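PDB 6XEP: thiamine-monophosphate kinase from Stenotrophomonas maltophilia, which probably catalyses the ATP-dependent phosphorylation of thiamine monophosphate to thiamine diphosphate, the active form of vitamin B1. Local coordinates for residues Thr66-Leu80 against Leu199-Gly211. Numbering follows the deposited sequence.
Sequences TRAFDIGWKTLAVNL and LRLLRPTPRVTLG
R203, the residue at which the chain leaves helix 192-202, lies across W73, D70 and F69 of helix 68-85. Its CB sits over one face of the W73 indole, 3.8 Å from the centroid of the five-membered ring, a CH-pi contact. CG continues beside W73 CG and comes near D70 OD1, and CD passes F69 CE1. NE then donates to D70 OD1 at 2.8 Å, with OD1 almost in the guanidinium plane; NH2 adds a weak second bond to the same oxygen, and the two make a salt bridge. F69 CE1 comes over the rim of one guanidinium face, the two planes 73° apart, and L199 CD2 lies over the centre of the opposite face, which should restrict rotation of the guanidinium.

With CG anti to the backbone N (chi1 -179°), the W73 indole is carried out toward 203-204, where NE1 donates to P204 O at 2.9 Å in a nearly straight bond lying in the ring plane. K74 leaves the helix extended: CG meets the P204 ring, and NZ reaches L201 O at 3.0 Å while pairing with D274, a predicted substrate-binding residue. Further along, P206 CB packs on L80 CB at 3.7 Å, and V208 CG2 follows against the same residue. The segment between helices 192-202 and 208-214 thus packs along helix 68-85, an interface between the C- and N-terminal domains of a PurM (AIR synthase)-like fold, beside the probable thiamine phosphate site.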
ATOM      1  N   THR A  66       2.900  19.321  11.580  1.00 15.90           N
ATOM      2  CA  THR A  66       2.597  19.468  10.154  1.00 16.75           C
ATOM      3  C   THR A  66       1.085  19.432   9.939  1.00 16.94           C
ATOM      4  O   THR A  66       0.386  18.576  10.489  1.00 13.79           O
ATOM      5  CB  THR A  66       3.268  18.369   9.321  1.00 14.81           C
ATOM      6  OG1 THR A  66       4.688  18.350   9.568  1.00 13.67           O
ATOM      7  CG2 THR A  66       3.024  18.629   7.811  1.00 13.16           C
ATOM      8  N   ARG A  67       0.577  20.378   9.150  1.00 14.45           N
ATOM      9  CA  ARG A  67      -0.865  20.459   8.924  1.00 14.30           C
ATOM     10  C   ARG A  67      -1.345  19.370   7.970  1.00 14.13           C
ATOM     11  O   ARG A  67      -0.595  18.858   7.139  1.00 13.03           O
ATOM     12  CB  ARG A  67      -1.238  21.834   8.363  1.00 13.16           C
ATOM     13  CG  ARG A  67      -0.973  22.993   9.329  1.00 16.63           C
ATOM     14  CD  ARG A  67      -1.913  22.992  10.488  1.00 17.46           C
ATOM     15  NE  ARG A  67      -3.281  23.272  10.055  1.00 21.08           N
ATOM     16  CZ  ARG A  67      -3.766  24.493   9.864  1.00 21.94           C
ATOM     17  NH1 ARG A  67      -2.998  25.560  10.068  1.00 21.31           N
ATOM     18  NH2 ARG A  67      -5.022  24.648   9.469  1.00 18.90           N
ATOM     19  N   ALA A  68      -2.633  19.026   8.091  1.00 13.55           N
ATOM     20  CA  ALA A  68      -3.220  17.941   7.300  1.00 12.68           C
ATOM     21  C   ALA A  68      -2.989  18.110   5.795  1.00 12.52           C
ATOM     22  O   ALA A  68      -2.643  17.148   5.100  1.00 12.19           O
ATOM     23  CB  ALA A  68      -4.721  17.853   7.605  1.00 13.78           C
ATOM     24  N   PHE A  69      -3.221  19.316   5.259  1.00 13.50           N
ATOM     25  CA  PHE A  69      -3.013  19.514   3.821  1.00 12.85           C
ATOM     26  C   PHE A  69      -1.595  19.136   3.412  1.00 14.81           C
ATOM     27  O   PHE A  69      -1.384  18.496   2.380  1.00 12.66           O
ATOM     28  CB  PHE A  69      -3.309  20.973   3.449  1.00 14.34           C
ATOM     29  CG  PHE A  69      -3.106  21.298   1.985  1.00 12.85           C
ATOM     30  CD1 PHE A  69      -1.854  21.602   1.491  1.00 14.50           C
ATOM     31  CD2 PHE A  69      -4.186  21.356   1.127  1.00 14.40           C
ATOM     32  CE1 PHE A  69      -1.670  21.897   0.157  1.00 18.36           C
ATOM     33  CE2 PHE A  69      -4.027  21.666  -0.211  1.00 17.20           C
ATOM     34  CZ  PHE A  69      -2.764  21.934  -0.697  1.00 15.76           C
ATOM     35  N   ASP A  70      -0.606  19.541   4.198  1.00 12.74           N
ATOM     36  CA  ASP A  70       0.786  19.272   3.829  1.00 12.48           C
ATOM     37  C   ASP A  70       1.132  17.799   3.967  1.00 14.76           C
ATOM     38  O   ASP A  70       1.935  17.271   3.185  1.00 11.71           O
ATOM     39  CB  ASP A  70       1.686  20.150   4.694  1.00 15.18           C
ATOM     40  CG  ASP A  70       1.340  21.615   4.540  1.00 17.78           C
ATOM     41  OD1 ASP A  70       1.098  22.026   3.383  1.00 16.24           O
ATOM     42  OD2 ASP A  70       1.275  22.349   5.556  1.00 17.30           O
ATOM     43  N   ILE A  71       0.540  17.120   4.950  1.00 13.65           N
ATOM     44  CA  ILE A  71       0.719  15.679   5.064  1.00 12.48           C
ATOM     45  C   ILE A  71       0.139  14.980   3.843  1.00 14.36           C
ATOM     46  O   ILE A  71       0.746  14.056   3.291  1.00 12.49           O
ATOM     47  CB  ILE A  71       0.084  15.160   6.368  1.00 13.21           C
ATOM     48  CG1 ILE A  71       0.790  15.769   7.575  1.00 14.14           C
ATOM     49  CG2 ILE A  71       0.200  13.651   6.438  1.00 16.38           C
ATOM     50  CD1 ILE A  71       0.077  15.455   8.889  1.00 16.14           C
ATOM     51  N   GLY A  72      -1.050  15.405   3.405  1.00 12.45           N
ATOM     52  CA  GLY A  72      -1.645  14.809   2.218  1.00 12.84           C
ATOM     53  C   GLY A  72      -0.808  15.022   0.972  1.00 14.47           C
ATOM     54  O   GLY A  72      -0.580  14.088   0.192  1.00 15.96           O
ATOM     55  N   TRP A  73      -0.317  16.241   0.780  1.00 11.90           N
ATOM     56  CA  TRP A  73       0.553  16.529  -0.359  1.00 12.89           C
ATOM     57  C   TRP A  73       1.826  15.683  -0.307  1.00 12.92           C
ATOM     58  O   TRP A  73       2.166  14.974  -1.264  1.00 11.29           O
ATOM     59  CB  TRP A  73       0.897  18.022  -0.365  1.00 12.29           C
ATOM     60  CG  TRP A  73       1.783  18.481  -1.514  1.00 11.68           C
ATOM     61  CD1 TRP A  73       3.121  18.219  -1.691  1.00 13.18           C
ATOM     62  CD2 TRP A  73       1.387  19.298  -2.623  1.00 13.91           C
ATOM     63  NE1 TRP A  73       3.573  18.831  -2.846  1.00 14.33           N
ATOM     64  CE2 TRP A  73       2.532  19.491  -3.436  1.00 13.67           C
ATOM     65  CE3 TRP A  73       0.178  19.885  -3.009  1.00 15.89           C
ATOM     66  CZ2 TRP A  73       2.495  20.236  -4.607  1.00 17.43           C
ATOM     67  CZ3 TRP A  73       0.147  20.631  -4.185  1.00 20.04           C
ATOM     68  CH2 TRP A  73       1.297  20.787  -4.968  1.00 18.34           C
ATOM     69  N   LYS A  74       2.546  15.746   0.813  1.00 11.23           N
ATOM     70  CA  LYS A  74       3.869  15.148   0.852  1.00 10.46           C
ATOM     71  C   LYS A  74       3.795  13.631   0.782  1.00 12.36           C
ATOM     72  O   LYS A  74       4.642  13.000   0.140  1.00 13.55           O
ATOM     73  CB  LYS A  74       4.627  15.608   2.106  1.00 12.28           C
ATOM     74  CG  LYS A  74       6.067  15.094   2.107  1.00 12.15           C
ATOM     75  CD  LYS A  74       6.974  15.899   3.049  1.00 11.46           C
ATOM     76  CE  LYS A  74       8.422  15.452   2.865  1.00 14.02           C
ATOM     77  NZ  LYS A  74       9.385  16.214   3.702  1.00 11.84           N
ATOM     78  N   THR A  75       2.760  13.030   1.396  1.00 11.52           N
ATOM     79  CA  THR A  75       2.635  11.572   1.334  1.00 12.78           C
ATOM     80  C   THR A  75       2.581  11.096  -0.117  1.00 14.89           C
ATOM     81  O   THR A  75       3.287  10.157  -0.507  1.00 15.74           O
ATOM     82  CB  THR A  75       1.394  11.123   2.124  1.00 15.52           C
ATOM     83  OG1 THR A  75       1.576  11.463   3.502  1.00 17.04           O
ATOM     84  CG2 THR A  75       1.243   9.622   2.058  1.00 19.23           C
ATOM     85  N   LEU A  76       1.799  11.776  -0.952  1.00 13.94           N
ATOM     86  CA  LEU A  76       1.758  11.406  -2.364  1.00 13.03           C
ATOM     87  C   LEU A  76       3.034  11.824  -3.096  1.00 12.30           C
ATOM     88  O   LEU A  76       3.506  11.102  -3.980  1.00 13.17           O
ATOM     89  CB  LEU A  76       0.536  12.030  -3.030  1.00 13.27           C
ATOM     90  CG  LEU A  76       0.363  11.809  -4.532  1.00 15.33           C
ATOM     91  CD1 LEU A  76       0.251  10.307  -4.868  1.00 12.01           C
ATOM     92  CD2 LEU A  76      -0.882  12.565  -5.004  1.00 15.89           C
ATOM     93  N   ALA A  77       3.593  12.991  -2.765  1.00 10.97           N
ATOM     94  CA  ALA A  77       4.766  13.484  -3.478  1.00 12.64           C
ATOM     95  C   ALA A  77       5.937  12.505  -3.400  1.00 12.85           C
ATOM     96  O   ALA A  77       6.693  12.360  -4.368  1.00 13.79           O
ATOM     97  CB  ALA A  77       5.186  14.845  -2.921  1.00 10.32           C
ATOM     98  N   VAL A  78       6.125  11.850  -2.253  1.00 13.20           N
ATOM     99  CA  VAL A  78       7.212  10.878  -2.127  1.00 15.77           C
ATOM    100  C   VAL A  78       7.071   9.783  -3.182  1.00 13.75           C
ATOM    101  O   VAL A  78       8.036   9.408  -3.855  1.00 14.34           O
ATOM    102  CB  VAL A  78       7.245  10.292  -0.704  1.00 16.15           C
ATOM    103  CG1 VAL A  78       8.326   9.233  -0.623  1.00 17.50           C
ATOM    104  CG2 VAL A  78       7.510  11.402   0.289  1.00 15.57           C
ATOM    105  N   ASN A  79       5.857   9.261  -3.345  1.00 13.65           N
ATOM    106  CA  ASN A  79       5.635   8.176  -4.297  1.00 14.35           C
ATOM    107  C   ASN A  79       5.770   8.649  -5.733  1.00 17.33           C
ATOM    108  O   ASN A  79       6.297   7.926  -6.591  1.00 14.17           O
ATOM    109  CB  ASN A  79       4.250   7.584  -4.069  1.00 13.32           C
ATOM    110  CG  ASN A  79       4.195   6.751  -2.833  1.00 21.86           C
ATOM    111  OD1 ASN A  79       3.985   7.261  -1.732  1.00 24.09           O
ATOM    112  ND2 ASN A  79       4.418   5.454  -2.990  1.00 24.39           N
ATOM    113  N   LEU A  80       5.246   9.838  -6.029  1.00 12.23           N
ATOM    114  CA  LEU A  80       5.362  10.360  -7.377  1.00 12.02           C
ATOM    115  C   LEU A  80       6.816  10.623  -7.735  1.00 13.88           C
ATOM    116  O   LEU A  80       7.208  10.457  -8.891  1.00 14.57           O
ATOM    117  CB  LEU A  80       4.536  11.633  -7.516  1.00 13.24           C
ATOM    118  CG  LEU A  80       3.025  11.442  -7.492  1.00 13.96           C
ATOM    119  CD1 LEU A  80       2.310  12.796  -7.605  1.00 14.87           C
ATOM    120  CD2 LEU A  80       2.584  10.488  -8.623  1.00 15.57           C
ATOM    121  N   LEU A 199       7.964  25.643   2.560  1.00 15.90           N
ATOM    122  CA  LEU A 199       7.184  24.877   1.592  1.00 14.07           C
ATOM    123  C   LEU A 199       8.016  23.846   0.827  1.00 14.12           C
ATOM    124  O   LEU A 199       7.453  22.871   0.311  1.00 12.29           O
ATOM    125  CB  LEU A 199       6.495  25.832   0.616  1.00 14.09           C
ATOM    126  CG  LEU A 199       5.358  26.640   1.252  1.00 18.14           C
ATOM    127  CD1 LEU A 199       4.676  27.505   0.221  1.00 24.88           C
ATOM    128  CD2 LEU A 199       4.366  25.701   1.880  1.00 19.31           C
ATOM    129  N   ARG A 200       9.333  24.025   0.734  1.00 13.51           N
ATOM    130  CA  ARG A 200      10.153  22.953   0.169  1.00 14.92           C
ATOM    131  C   ARG A 200      10.202  21.740   1.088  1.00 13.30           C
ATOM    132  O   ARG A 200      10.257  20.602   0.605  1.00 13.97           O
ATOM    133  CB  ARG A 200      11.562  23.465  -0.122  1.00 13.83           C
ATOM    134  CG  ARG A 200      11.608  24.476  -1.264  1.00 11.84           C
ATOM    135  CD  ARG A 200      11.460  23.793  -2.613  1.00 15.79           C
ATOM    136  NE  ARG A 200      12.707  23.142  -3.041  1.00 15.40           N
ATOM    137  CZ  ARG A 200      12.759  22.160  -3.931  1.00 19.03           C
ATOM    138  NH1 ARG A 200      11.633  21.707  -4.485  1.00 16.40           N
ATOM    139  NH2 ARG A 200      13.936  21.633  -4.273  1.00 18.51           N
ATOM    140  N   LEU A 201      10.178  21.954   2.407  1.00 14.43           N
ATOM    141  CA  LEU A 201      10.086  20.829   3.330  1.00 13.13           C
ATOM    142  C   LEU A 201       8.680  20.242   3.321  1.00 11.40           C
ATOM    143  O   LEU A 201       8.508  19.016   3.279  1.00 13.65           O
ATOM    144  CB  LEU A 201      10.465  21.274   4.749  1.00 12.46           C
ATOM    145  CG  LEU A 201      10.309  20.193   5.836  1.00 13.73           C
ATOM    146  CD1 LEU A 201      11.150  18.958   5.531  1.00 17.05           C
ATOM    147  CD2 LEU A 201      10.637  20.736   7.221  1.00 18.67           C
ATOM    148  N   LEU A 202       7.657  21.107   3.390  1.00 13.06           N
ATOM    149  CA  LEU A 202       6.288  20.627   3.572  1.00 13.16           C
ATOM    150  C   LEU A 202       5.681  20.120   2.272  1.00 12.85           C
ATOM    151  O   LEU A 202       4.926  19.141   2.281  1.00 14.01           O
ATOM    152  CB  LEU A 202       5.405  21.743   4.139  1.00 12.87           C
ATOM    153  CG  LEU A 202       5.811  22.257   5.517  1.00 15.73           C
ATOM    154  CD1 LEU A 202       4.816  23.340   5.910  1.00 17.91           C
ATOM    155  CD2 LEU A 202       5.817  21.120   6.527  1.00 22.02           C
ATOM    156  N   ARG A 203       5.980  20.769   1.150  1.00 11.76           N
ATOM    157  CA  ARG A 203       5.319  20.464  -0.118  1.00 12.44           C
ATOM    158  C   ARG A 203       6.356  20.336  -1.224  1.00 13.42           C
ATOM    159  O   ARG A 203       6.398  21.174  -2.139  1.00 16.93           O
ATOM    160  CB  ARG A 203       4.307  21.546  -0.489  1.00 14.48           C
ATOM    161  CG  ARG A 203       3.094  21.647   0.400  1.00 15.72           C
ATOM    162  CD  ARG A 203       2.135  22.729  -0.171  1.00 19.11           C
ATOM    163  NE  ARG A 203       1.371  23.278   0.931  1.00 24.50           N
ATOM    164  CZ  ARG A 203       0.889  24.502   0.976  1.00 25.09           C
ATOM    165  NH1 ARG A 203       1.066  25.334  -0.045  1.00 29.79           N
ATOM    166  NH2 ARG A 203       0.206  24.886   2.044  1.00 29.30           N
ATOM    167  N   PRO A 204       7.184  19.301  -1.188  1.00 14.34           N
ATOM    168  CA  PRO A 204       8.159  19.103  -2.275  1.00 15.16           C
ATOM    169  C   PRO A 204       7.434  18.879  -3.598  1.00 16.22           C
ATOM    170  O   PRO A 204       6.311  18.377  -3.629  1.00 15.98           O
ATOM    171  CB  PRO A 204       8.932  17.854  -1.830  1.00 16.36           C
ATOM    172  CG  PRO A 204       7.958  17.086  -0.987  1.00 15.04           C
ATOM    173  CD  PRO A 204       7.202  18.181  -0.229  1.00 13.38           C
ATOM    174  N   THR A 205       8.100  19.237  -4.711  1.00 15.30           N
ATOM    175  CA  THR A 205       7.475  19.108  -6.028  1.00 14.65           C
ATOM    176  C   THR A 205       8.037  17.895  -6.770  1.00 13.12           C
ATOM    177  O   THR A 205       9.207  17.936  -7.205  1.00 15.11           O
ATOM    178  CB  THR A 205       7.695  20.380  -6.849  1.00 16.39           C
ATOM    179  OG1 THR A 205       7.207  21.514  -6.110  1.00 16.15           O
ATOM    180  CG2 THR A 205       6.926  20.291  -8.169  1.00 16.59           C
ATOM    181  N   PRO A 206       7.272  16.817  -6.963  1.00 13.61           N
ATOM    182  CA  PRO A 206       7.816  15.666  -7.697  1.00 16.55           C
ATOM    183  C   PRO A 206       7.958  16.010  -9.168  1.00 16.42           C
ATOM    184  O   PRO A 206       7.057  16.599  -9.755  1.00 14.73           O
ATOM    185  CB  PRO A 206       6.774  14.568  -7.470  1.00 16.32           C
ATOM    186  CG  PRO A 206       5.449  15.328  -7.309  1.00 18.53           C
ATOM    187  CD  PRO A 206       5.859  16.608  -6.561  1.00 14.63           C
ATOM    188  N   ARG A 207       9.102  15.658  -9.758  1.00 11.92           N
ATOM    189  CA  ARG A 207       9.390  16.112 -11.117  1.00 17.67           C
ATOM    190  C   ARG A 207       8.921  15.077 -12.141  1.00 14.85           C
ATOM    191  O   ARG A 207       9.700  14.531 -12.928  1.00 12.98           O
ATOM    192  CB  ARG A 207      10.875  16.428 -11.267  1.00 18.11           C
ATOM    193  CG  ARG A 207      11.409  17.360 -10.183  1.00 13.89           C
ATOM    194  CD  ARG A 207      10.706  18.729 -10.203  1.00 14.98           C
ATOM    195  NE  ARG A 207      11.416  19.644  -9.317  1.00 15.20           N
ATOM    196  CZ  ARG A 207      11.007  20.867  -9.019  1.00 17.99           C
ATOM    197  NH1 ARG A 207       9.869  21.336  -9.551  1.00 15.26           N
ATOM    198  NH2 ARG A 207      11.737  21.607  -8.180  1.00 14.52           N
ATOM    199  N   VAL A 208       7.607  14.818 -12.113  1.00 15.04           N
ATOM    200  CA  VAL A 208       7.029  13.780 -12.972  1.00 17.88           C
ATOM    201  C   VAL A 208       7.201  14.141 -14.449  1.00 18.57           C
ATOM    202  O   VAL A 208       7.595  13.303 -15.271  1.00 18.79           O
ATOM    203  CB  VAL A 208       5.546  13.546 -12.620  1.00 19.54           C
ATOM    204  CG1 VAL A 208       4.956  12.485 -13.538  1.00 18.89           C
ATOM    205  CG2 VAL A 208       5.386  13.117 -11.140  1.00 17.07           C
ATOM    206  N   THR A 209       6.884  15.387 -14.817  1.00 16.77           N
ATOM    207  CA  THR A 209       7.000  15.768 -16.227  1.00 17.89           C
ATOM    208  C   THR A 209       8.433  15.607 -16.729  1.00 17.36           C
ATOM    209  O   THR A 209       8.660  15.088 -17.830  1.00 18.85           O
ATOM    210  CB  THR A 209       6.517  17.208 -16.433  1.00 19.88           C
ATOM    211  OG1 THR A 209       5.182  17.323 -15.932  1.00 28.13           O
ATOM    212  CG2 THR A 209       6.508  17.550 -17.909  1.00 28.46           C
ATOM    213  N   LEU A 210       9.413  16.017 -15.931  1.00 18.53           N
ATOM    214  CA  LEU A 210      10.806  15.778 -16.300  1.00 15.81           C
ATOM    215  C   LEU A 210      11.083  14.290 -16.474  1.00 19.61           C
ATOM    216  O   LEU A 210      11.690  13.870 -17.467  1.00 17.00           O
ATOM    217  CB  LEU A 210      11.738  16.362 -15.245  1.00 12.99           C
ATOM    218  CG  LEU A 210      13.234  16.080 -15.432  1.00 14.02           C
ATOM    219  CD1 LEU A 210      13.773  16.728 -16.689  1.00 16.29           C
ATOM    220  CD2 LEU A 210      13.975  16.648 -14.207  1.00 14.26           C
ATOM    221  N   GLY A 211      10.643  13.476 -15.516  1.00 17.25           N
ATOM    222  CA  GLY A 211      10.902  12.047 -15.600  1.00 17.96           C
ATOM    223  C   GLY A 211      10.382  11.432 -16.881  1.00 20.68           C
ATOM    224  O   GLY A 211      11.036  10.573 -17.481  1.00 21.52           O
TER
HETATM  225  O   HOH W   1       4.465  17.822   4.688  1.00 11.37           O
HETATM  226  O   HOH W   2      10.393  17.793   1.315  1.00 12.46           O